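Local coordinates for PatF (Prochloron didemni, PDB 4BG2), which probably takes part in patellamide (cyanobactin) biosynthesis and folds as a closed antiparallel barrel like that of ABBA prenyltransferases, at residues E51-V56 with G63-V68; G158-D163 with F234-V239; G274-V279 with F298-W303. All coordinates share one frame; numbering follows the deposited sequence. Where two conformers were deposited one is given.

Interaction 1: E51-V56 with G63-V68; sequences ESSCQV and GGRYEV
S53 and R65 meet because S53 OG sits between its backbone N and carbonyl carbon (chi1 63°), while the R65 chain bends at chi3 (54°), bringing NE round to it. NE donates to S53 OG at 2.9 Å, with an N-H...O angle of 150° and the oxygen a little out of the guanidinium plane. Q55 lays its CB over one face of that group, 4.1 Å from R65 NE and offset toward the rim. At the other end the hairpin strands pair through E51 and E67: E51 N reaches E67 O at 2.7 Å, and E67 N reaches E51 O at 2.8 Å. On the reverse face S52 OG touches the edge of the Y66 ring, 3.3 Å from CD1, beside helices 3-25 and 34-42. An alanine at R65 would probably leave S53 OG without this N-H donor and open a gap beside Q55. The acids, on the same face as S53 and R65, find separate partners: E51 binds Y246, and E67, in one of its two conformers, binds H124 and T120. E51, S53, R65 and E67 thus put charge and hydrogen-bonding groups on one sheet face, consistent with a polar barrel interior.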
loop_
_atom_site.group_PDB
_atom_site.type_symbol
_atom_site.label_atom_id
_atom_site.label_comp_id
_atom_site.label_asym_id
_atom_site.label_seq_id
_atom_site.Cartn_x
_atom_site.Cartn_y
_atom_site.Cartn_z
ATOM N N GLU A 51 5.190 -6.452 0.300
ATOM C CA GLU A 51 5.307 -5.332 -0.636
ATOM C C GLU A 51 6.166 -4.280 0.004
ATOM O O GLU A 51 5.708 -3.570 0.904
ATOM C CB GLU A 51 3.941 -4.724 -0.994
ATOM C CG GLU A 51 4.011 -3.757 -2.185
ATOM C CD GLU A 51 2.638 -3.332 -2.732
ATOM O OE1 GLU A 51 1.682 -3.273 -1.946
ATOM O OE2 GLU A 51 2.514 -3.017 -3.949
ATOM N N SER A 52 7.419 -4.214 -0.416
ATOM C CA SER A 52 8.357 -3.226 0.087
ATOM C C SER A 52 8.322 -1.988 -0.829
ATOM O O SER A 52 8.002 -2.088 -2.005
ATOM C CB SER A 52 9.781 -3.802 0.119
ATOM O OG SER A 52 9.856 -5.048 0.800
ATOM N N SER A 53 8.717 -0.839 -0.318
ATOM C CA SER A 53 8.806 0.341 -1.161
ATOM C C SER A 53 9.841 1.347 -0.669
ATOM O O SER A 53 10.360 1.255 0.464
ATOM C CB SER A 53 7.432 0.986 -1.277
ATOM O OG SER A 53 6.978 1.443 -0.015
ATOM N N CYS A 54 10.154 2.282 -1.546
ATOM C CA CYS A 54 11.007 3.416 -1.235
ATOM C C CYS A 54 10.301 4.671 -1.651
ATOM O O CYS A 54 9.865 4.805 -2.802
ATOM C CB CYS A 54 12.331 3.320 -1.967
ATOM S SG CYS A 54 13.309 1.886 -1.485
ATOM N N GLN A 55 10.134 5.582 -0.709
ATOM C CA GLN A 55 9.605 6.910 -1.031
ATOM C C GLN A 55 10.793 7.785 -1.357
ATOM O O GLN A 55 11.704 7.943 -0.535
ATOM C CB GLN A 55 8.832 7.496 0.132
ATOM C CG GLN A 55 8.250 8.873 -0.128
ATOM C CD GLN A 55 7.222 9.233 0.923
ATOM O OE1 GLN A 55 7.568 9.536 2.066
ATOM N NE2 GLN A 55 5.953 9.173 0.553
ATOM N N VAL A 56 10.773 8.347 -2.560
ATOM C CA VAL A 56 11.846 9.206 -3.020
ATOM C C VAL A 56 11.406 10.661 -3.058
ATOM O O VAL A 56 10.318 10.985 -3.549
ATOM C CB VAL A 56 12.321 8.772 -4.414
ATOM C CG1 VAL A 56 13.379 9.734 -4.935
ATOM C CG2 VAL A 56 12.866 7.336 -4.363
ATOM N N GLY A 63 13.345 4.110 2.894
ATOM C CA GLY A 63 13.182 2.720 2.475
ATOM C C GLY A 63 12.524 1.761 3.455
ATOM O O GLY A 63 12.306 0.601 3.117
ATOM N N GLY A 64 12.254 2.191 4.679
ATOM C CA GLY A 64 11.687 1.273 5.679
ATOM C C GLY A 64 10.169 1.210 5.593
ATOM O O GLY A 64 9.481 1.608 6.528
ATOM N N ARG A 65 9.665 0.688 4.473
ATOM C CA ARG A 65 8.248 0.666 4.152
ATOM C C ARG A 65 7.831 -0.710 3.634
ATOM O O ARG A 65 8.352 -1.178 2.596
ATOM C CB ARG A 65 7.915 1.714 3.096
ATOM C CG ARG A 65 8.256 3.133 3.490
ATOM C CD ARG A 65 8.388 4.034 2.275
ATOM N NE ARG A 65 7.190 3.950 1.446
ATOM C CZ ARG A 65 6.096 4.669 1.631
ATOM N NH1 ARG A 65 6.019 5.579 2.598
ATOM N NH2 ARG A 65 5.059 4.471 0.838
ATOM N N TYR A 66 6.907 -1.352 4.352
ATOM C CA TYR A 66 6.414 -2.674 4.014
ATOM C C TYR A 66 4.926 -2.810 4.237
ATOM O O TYR A 66 4.383 -2.321 5.248
ATOM C CB TYR A 66 7.057 -3.708 4.919
ATOM C CG TYR A 66 8.551 -3.625 4.976
ATOM C CD1 TYR A 66 9.326 -4.224 3.993
ATOM C CD2 TYR A 66 9.200 -2.980 6.031
ATOM C CE1 TYR A 66 10.700 -4.158 4.034
ATOM C CE2 TYR A 66 10.585 -2.932 6.090
ATOM C CZ TYR A 66 11.325 -3.522 5.076
ATOM O OH TYR A 66 12.708 -3.487 5.084
ATOM N N GLU A 67 4.272 -3.511 3.320
ATOM C CA GLU A 67 2.920 -4.020 3.524
ATOM C C GLU A 67 2.987 -5.536 3.346
ATOM O O GLU A 67 3.482 -6.019 2.337
ATOM C CB GLU A 67 1.913 -3.477 2.492
ATOM C CG GLU A 67 1.644 -2.008 2.468
ATOM C CD GLU A 67 1.316 -1.445 3.826
ATOM O OE1 GLU A 67 0.510 -2.061 4.700
ATOM O OE2 GLU A 67 1.900 -0.370 3.936
ATOM N N VAL A 68 2.458 -6.273 4.327
ATOM C CA VAL A 68 2.410 -7.710 4.293
ATOM C C VAL A 68 0.979 -8.206 4.447
ATOM O O VAL A 68 0.198 -7.717 5.298
ATOM C CB VAL A 68 3.277 -8.281 5.416
ATOM C CG1 VAL A 68 3.243 -9.813 5.393
ATOM C CG2 VAL A 68 4.709 -7.789 5.268
#

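Interaction 2: G158-D163 with F234-V239; sequences GGRYSD and FSKTRV
This is a loop-to-loop packing contact near the periphery of the fold, where the link from helix 147-157 to helix 163-172, led by G159 and Y161, meets the turn at S235 and K236 that joins strands 229-233 and 242-247. No hydrogen bond runs directly between the two segments. The closest backbones are those of G159 and K236, and the lysine uses its hydrocarbon part: CG, anti to its backbone N (chi1 -166°), rests 3.8 Å from G159 CA, and CD lies 3.6 Å from G158 O. G159 has no CB, and one there would fall only 2.6 Å from Y161 OH. R160 runs beside K236 in the same direction, with K236 CE at the edge of its guanidinium, 4.0 Å from NH1. The two like charges stay apart, R160 NH1 being 4.8 Å from K236 NZ. Y161 points its hydroxyl at the peptide between S235 and K236, with OH 3.1 Å from S235 C, and its CE1 is 4.2 Å from F234 CB. D157, at the end of the preceding helix, supplies the missing polar link: one carboxylate oxygen binds G159 N and Y161 OH, the other K236 N and S235 OG, which also bonds V188 O of strand 186-194. Y161 and F234 both pack on L169 of helix 163-172. The whole is a helix-to-helix link, with G158 at positive phi just after helix 147-157, packed against a type I turn, S235 to R238, between neighbouring barrel strands, and D157 ties the two loops together.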
loop_
_atom_site.group_PDB
_atom_site.type_symbol
_atom_site.label_atom_id
_atom_site.label_comp_id
_atom_site.label_asym_id
_atom_site.label_seq_id
_atom_site.Cartn_x
_atom_site.Cartn_y
_atom_site.Cartn_z
ATOM N N GLY A 158 -14.207 12.070 5.477
ATOM C CA GLY A 158 -14.861 13.366 5.594
ATOM C C GLY A 158 -14.457 14.406 4.559
ATOM O O GLY A 158 -14.695 15.587 4.753
ATOM N N GLY A 159 -13.841 13.983 3.463
ATOM C CA GLY A 159 -13.519 14.892 2.369
ATOM C C GLY A 159 -14.790 15.257 1.636
ATOM O O GLY A 159 -15.807 14.611 1.810
ATOM N N ARG A 160 -14.742 16.309 0.844
ATOM C CA ARG A 160 -15.890 16.723 0.032
ATOM C C ARG A 160 -15.483 16.657 -1.423
ATOM O O ARG A 160 -14.603 17.381 -1.843
ATOM C CB ARG A 160 -16.304 18.161 0.347
ATOM C CG ARG A 160 -16.997 18.380 1.682
ATOM C CD ARG A 160 -16.845 19.842 2.104
ATOM N NE ARG A 160 -16.794 20.042 3.552
ATOM C CZ ARG A 160 -15.767 19.696 4.331
ATOM N NH1 ARG A 160 -14.688 19.096 3.822
ATOM N NH2 ARG A 160 -15.826 19.930 5.639
ATOM N N TYR A 161 -16.130 15.802 -2.183
ATOM C CA TYR A 161 -15.751 15.570 -3.571
ATOM C C TYR A 161 -16.891 15.953 -4.493
ATOM O O TYR A 161 -18.035 16.050 -4.054
ATOM C CB TYR A 161 -15.365 14.093 -3.761
ATOM C CG TYR A 161 -14.284 13.658 -2.790
ATOM C CD1 TYR A 161 -12.940 13.877 -3.090
ATOM C CD2 TYR A 161 -14.601 13.079 -1.565
ATOM C CE1 TYR A 161 -11.939 13.522 -2.213
ATOM C CE2 TYR A 161 -13.590 12.695 -0.671
ATOM C CZ TYR A 161 -12.262 12.923 -1.008
ATOM O OH TYR A 161 -11.237 12.571 -0.158
ATOM N N SER A 162 -16.578 16.168 -5.765
ATOM C CA SER A 162 -17.615 16.444 -6.759
ATOM C C SER A 162 -18.555 15.243 -6.913
ATOM O O SER A 162 -18.235 14.128 -6.476
ATOM C CB SER A 162 -16.984 16.817 -8.112
ATOM O OG SER A 162 -16.328 15.717 -8.719
ATOM N N ASP A 163 -19.720 15.486 -7.514
ATOM C CA ASP A 163 -20.660 14.425 -7.895
ATOM C C ASP A 163 -19.950 13.300 -8.656
ATOM O O ASP A 163 -20.059 12.128 -8.281
ATOM C CB ASP A 163 -21.774 14.993 -8.785
ATOM C CG ASP A 163 -22.786 15.835 -8.012
ATOM O OD1 ASP A 163 -22.812 15.749 -6.765
ATOM O OD2 ASP A 163 -23.574 16.562 -8.663
ATOM N N PHE A 234 -7.531 8.853 -3.174
ATOM C CA PHE A 234 -8.056 10.141 -2.743
ATOM C C PHE A 234 -8.181 10.216 -1.210
ATOM O O PHE A 234 -8.460 9.217 -0.540
ATOM C CB PHE A 234 -9.419 10.348 -3.378
ATOM C CG PHE A 234 -9.365 10.450 -4.887
ATOM C CD1 PHE A 234 -9.312 9.315 -5.662
ATOM C CD2 PHE A 234 -9.322 11.685 -5.501
ATOM C CE1 PHE A 234 -9.240 9.404 -7.046
ATOM C CE2 PHE A 234 -9.247 11.793 -6.877
ATOM C CZ PHE A 234 -9.199 10.651 -7.649
ATOM N N SER A 235 -7.990 11.411 -0.668
ATOM C CA SER A 235 -8.168 11.647 0.760
ATOM C C SER A 235 -8.457 13.107 0.980
ATOM O O SER A 235 -7.947 13.951 0.258
ATOM C CB SER A 235 -6.883 11.299 1.540
ATOM O OG SER A 235 -7.074 11.353 2.959
ATOM N N LYS A 236 -9.200 13.400 2.043
ATOM C CA LYS A 236 -9.347 14.775 2.535
ATOM C C LYS A 236 -7.976 15.418 2.769
ATOM O O LYS A 236 -7.837 16.619 2.745
ATOM C CB LYS A 236 -10.041 14.801 3.892
ATOM C CG LYS A 236 -10.528 16.182 4.309
ATOM C CD LYS A 236 -11.225 16.111 5.655
ATOM C CE LYS A 236 -11.822 17.454 6.059
ATOM N NZ LYS A 236 -10.769 18.440 6.465
ATOM N N THR A 237 -6.983 14.593 3.077
ATOM C CA THR A 237 -5.663 15.049 3.430
ATOM C C THR A 237 -4.810 15.330 2.202
ATOM O O THR A 237 -3.742 15.924 2.318
ATOM C CB THR A 237 -4.991 13.975 4.288
ATOM O OG1 THR A 237 -5.600 13.967 5.590
ATOM C CG2 THR A 237 -3.520 14.215 4.416
ATOM N N ARG A 238 -5.287 14.942 1.026
ATOM C CA ARG A 238 -4.510 15.074 -0.199
ATOM C C ARG A 238 -5.108 16.141 -1.105
ATOM O O ARG A 238 -6.302 16.104 -1.455
ATOM C CB ARG A 238 -4.504 13.750 -0.938
ATOM C CG ARG A 238 -3.685 12.676 -0.260
ATOM C CD ARG A 238 -3.724 11.407 -1.095
ATOM N NE ARG A 238 -3.183 10.241 -0.377
ATOM C CZ ARG A 238 -1.902 9.869 -0.347
ATOM N NH1 ARG A 238 -0.982 10.573 -1.012
ATOM N NH2 ARG A 238 -1.534 8.779 0.358
ATOM N N VAL A 239 -4.273 17.085 -1.496
ATOM C CA VAL A 239 -4.658 18.103 -2.447
ATOM C C VAL A 239 -4.986 17.479 -3.818
ATOM O O VAL A 239 -5.891 17.933 -4.517
ATOM C CB VAL A 239 -3.568 19.190 -2.527
ATOM C CG1 VAL A 239 -3.662 19.973 -3.820
ATOM C CG2 VAL A 239 -3.718 20.117 -1.331
#

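Interaction 3: G274-V279 with F298-W303; sequences GCITDV and FYYDQW
T277 sets its methyl into the flat of W303: CG2, anti to the T277 carbonyl carbon and beside the backbone N, sits over one face, 3.8 Å from the centroid of the five-membered ring and 14° off its normal, a CH-pi contact. On the other side of the strand pair, I276 is the bump. Its CG1 meets Q302 CG at 3.8 Å and its CD1 meets Y300 CD2 at 3.8 Å, filling the hollow between those two side chains. V279 presses CG1 on Y300 CB, 3.9 Å away, and has the F298 ring beside its CB. These strands are neighbours in the antiparallel barrel, and their pairing carries a beta bulge, T277 and D278 together facing D301 as T277 N binds D301 O and D301 N binds D278 O. The bulge crowds two acids, with D278 OD2 only 3.0 Å from D301 OD2 and the carboxylate planes 59° apart. A donor reaches each of these oxygens from above its carboxylate plane: T277 OG1 for D278 and, at 3.0 Å, W303 NE1 for D301, which probably eases the repulsion. S49 binds the other D301 oxygen. The Q302 side chain, extended beyond CG, gives G274 O a 3.2 Å bond from NE2, while C275 is disulfide-bonded to C306.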
loop_
_atom_site.group_PDB
_atom_site.type_symbol
_atom_site.label_atom_id
_atom_site.label_comp_id
_atom_site.label_asym_id
_atom_site.label_seq_id
_atom_site.Cartn_x
_atom_site.Cartn_y
_atom_site.Cartn_z
ATOM N N GLY A 274 15.113 -11.806 -7.411
ATOM C CA GLY A 274 14.135 -12.829 -7.756
ATOM C C GLY A 274 12.855 -12.615 -6.976
ATOM O O GLY A 274 12.773 -11.748 -6.095
ATOM N N CYS A 275 11.841 -13.400 -7.306
ATOM C CA CYS A 275 10.633 -13.506 -6.487
ATOM C C CYS A 275 9.654 -12.356 -6.612
ATOM O O CYS A 275 8.615 -12.384 -5.970
ATOM C CB CYS A 275 11.004 -13.748 -5.013
ATOM S SG CYS A 275 12.080 -15.199 -4.860
ATOM N N ILE A 276 9.973 -11.385 -7.465
ATOM C CA ILE A 276 9.130 -10.240 -7.702
ATOM C C ILE A 276 8.006 -10.555 -8.677
ATOM O O ILE A 276 8.261 -10.932 -9.823
ATOM C CB ILE A 276 9.946 -9.038 -8.191
ATOM C CG1 ILE A 276 10.942 -8.643 -7.096
ATOM C CG2 ILE A 276 9.019 -7.870 -8.515
ATOM C CD1 ILE A 276 11.776 -7.420 -7.403
ATOM N N THR A 277 6.766 -10.416 -8.210
ATOM C CA THR A 277 5.580 -10.711 -9.011
ATOM C C THR A 277 5.022 -9.451 -9.691
ATOM O O THR A 277 4.421 -9.542 -10.746
ATOM C CB THR A 277 4.457 -11.311 -8.154
ATOM O OG1 THR A 277 4.192 -10.448 -7.039
ATOM C CG2 THR A 277 4.848 -12.670 -7.646
ATOM N N ASP A 278 5.247 -8.287 -9.088
ATOM C CA ASP A 278 4.769 -7.031 -9.629
ATOM C C ASP A 278 5.474 -5.846 -8.963
ATOM O O ASP A 278 5.999 -5.962 -7.850
ATOM C CB ASP A 278 3.243 -6.921 -9.440
ATOM C CG ASP A 278 2.816 -7.052 -7.988
ATOM O OD1 ASP A 278 2.813 -6.018 -7.284
ATOM O OD2 ASP A 278 2.470 -8.174 -7.534
ATOM N N VAL A 279 5.433 -4.709 -9.656
ATOM C CA VAL A 279 5.966 -3.437 -9.178
ATOM C C VAL A 279 4.901 -2.394 -9.392
ATOM O O VAL A 279 3.950 -2.618 -10.129
ATOM C CB VAL A 279 7.262 -3.027 -9.891
ATOM C CG1 VAL A 279 8.305 -4.101 -9.670
ATOM C CG2 VAL A 279 7.057 -2.829 -11.405
ATOM N N PHE A 298 8.128 3.898 -5.080
ATOM C CA PHE A 298 8.383 2.726 -5.904
ATOM C C PHE A 298 8.141 1.460 -5.042
ATOM O O PHE A 298 8.830 1.228 -4.063
ATOM C CB PHE A 298 9.827 2.824 -6.362
ATOM C CG PHE A 298 10.187 1.925 -7.520
ATOM C CD1 PHE A 298 9.867 0.580 -7.517
ATOM C CD2 PHE A 298 10.918 2.433 -8.583
ATOM C CE1 PHE A 298 10.228 -0.248 -8.585
ATOM C CE2 PHE A 298 11.302 1.614 -9.642
ATOM C CZ PHE A 298 10.945 0.271 -9.650
ATOM N N TYR A 299 7.196 0.636 -5.465
ATOM C CA TYR A 299 6.755 -0.547 -4.728
ATOM C C TYR A 299 7.192 -1.767 -5.516
ATOM O O TYR A 299 7.164 -1.741 -6.733
ATOM C CB TYR A 299 5.221 -0.538 -4.635
ATOM C CG TYR A 299 4.657 0.490 -3.706
ATOM C CD1 TYR A 299 4.403 1.788 -4.112
ATOM C CD2 TYR A 299 4.394 0.157 -2.363
ATOM C CE1 TYR A 299 3.873 2.737 -3.213
ATOM C CE2 TYR A 299 3.872 1.087 -1.479
ATOM C CZ TYR A 299 3.615 2.358 -1.897
ATOM O OH TYR A 299 3.121 3.255 -0.968
ATOM N N TYR A 300 7.596 -2.824 -4.829
ATOM C CA TYR A 300 7.762 -4.123 -5.443
ATOM C C TYR A 300 7.241 -5.191 -4.484
ATOM O O TYR A 300 7.349 -5.035 -3.261
ATOM C CB TYR A 300 9.221 -4.364 -5.862
ATOM C CG TYR A 300 10.213 -4.440 -4.739
ATOM C CD1 TYR A 300 10.802 -3.299 -4.231
ATOM C CD2 TYR A 300 10.591 -5.659 -4.213
ATOM C CE1 TYR A 300 11.733 -3.374 -3.210
ATOM C CE2 TYR A 300 11.528 -5.742 -3.203
ATOM C CZ TYR A 300 12.081 -4.597 -2.696
ATOM O OH TYR A 300 12.984 -4.689 -1.669
ATOM N N ASP A 301 6.698 -6.269 -5.050
ATOM C CA ASP A 301 5.956 -7.289 -4.330
ATOM C C ASP A 301 6.648 -8.625 -4.502
ATOM O O ASP A 301 6.970 -9.027 -5.634
ATOM C CB ASP A 301 4.530 -7.347 -4.881
ATOM C CG ASP A 301 3.585 -8.238 -4.055
ATOM O OD1 ASP A 301 3.860 -8.545 -2.871
ATOM O OD2 ASP A 301 2.520 -8.623 -4.601
ATOM N N GLN A 302 6.902 -9.301 -3.380
ATOM C CA GLN A 302 7.539 -10.602 -3.368
ATOM C C GLN A 302 6.662 -11.611 -2.629
ATOM O O GLN A 302 6.066 -11.284 -1.582
ATOM C CB GLN A 302 8.915 -10.495 -2.723
ATOM C CG GLN A 302 9.898 -9.679 -3.551
ATOM C CD GLN A 302 11.226 -9.478 -2.850
ATOM O OE1 GLN A 302 11.289 -8.775 -1.851
ATOM N NE2 GLN A 302 12.291 -10.063 -3.387
ATOM N N TRP A 303 6.558 -12.820 -3.186
ATOM C CA TRP A 303 5.717 -13.876 -2.630
ATOM C C TRP A 303 6.597 -14.910 -1.930
ATOM O O TRP A 303 7.570 -15.406 -2.496
ATOM C CB TRP A 303 4.799 -14.500 -3.715
ATOM C CG TRP A 303 3.644 -13.542 -4.146
ATOM C CD1 TRP A 303 3.678 -12.153 -4.160
ATOM C CD2 TRP A 303 2.327 -13.904 -4.636
ATOM N NE1 TRP A 303 2.473 -11.654 -4.598
ATOM C CE2 TRP A 303 1.631 -12.695 -4.902
ATOM C CE3 TRP A 303 1.670 -15.126 -4.868
ATOM C CZ2 TRP A 303 0.314 -12.678 -5.385
ATOM C CZ3 TRP A 303 0.366 -15.105 -5.357
ATOM C CH2 TRP A 303 -0.298 -13.888 -5.606
#

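Overall arrangement
Interactions 1 and 3 belong to one piece of barrel wall: strands 48-57 and 295-303 are neighbours, probably hydrogen-bonded from S52 O to Y300 N (2.9 Å) and from C54 O to F298 N (3.0 Å), and the two centres lie about 11 Å apart. Interaction 1 is the most buried, its acids E51 and E67 bound by residues of other barrel strands. Interaction 3 is partly buried, running from aromatic packing at F298 to an exposed end at W303. Interaction 2 stands apart, about 25 and 30 Å from the other two between centres, on the far side of the chain's centre from interaction 3. It joins loops instead of strands, with a lysine chain, glycines and a bridging D157 in place of direct backbone pairing.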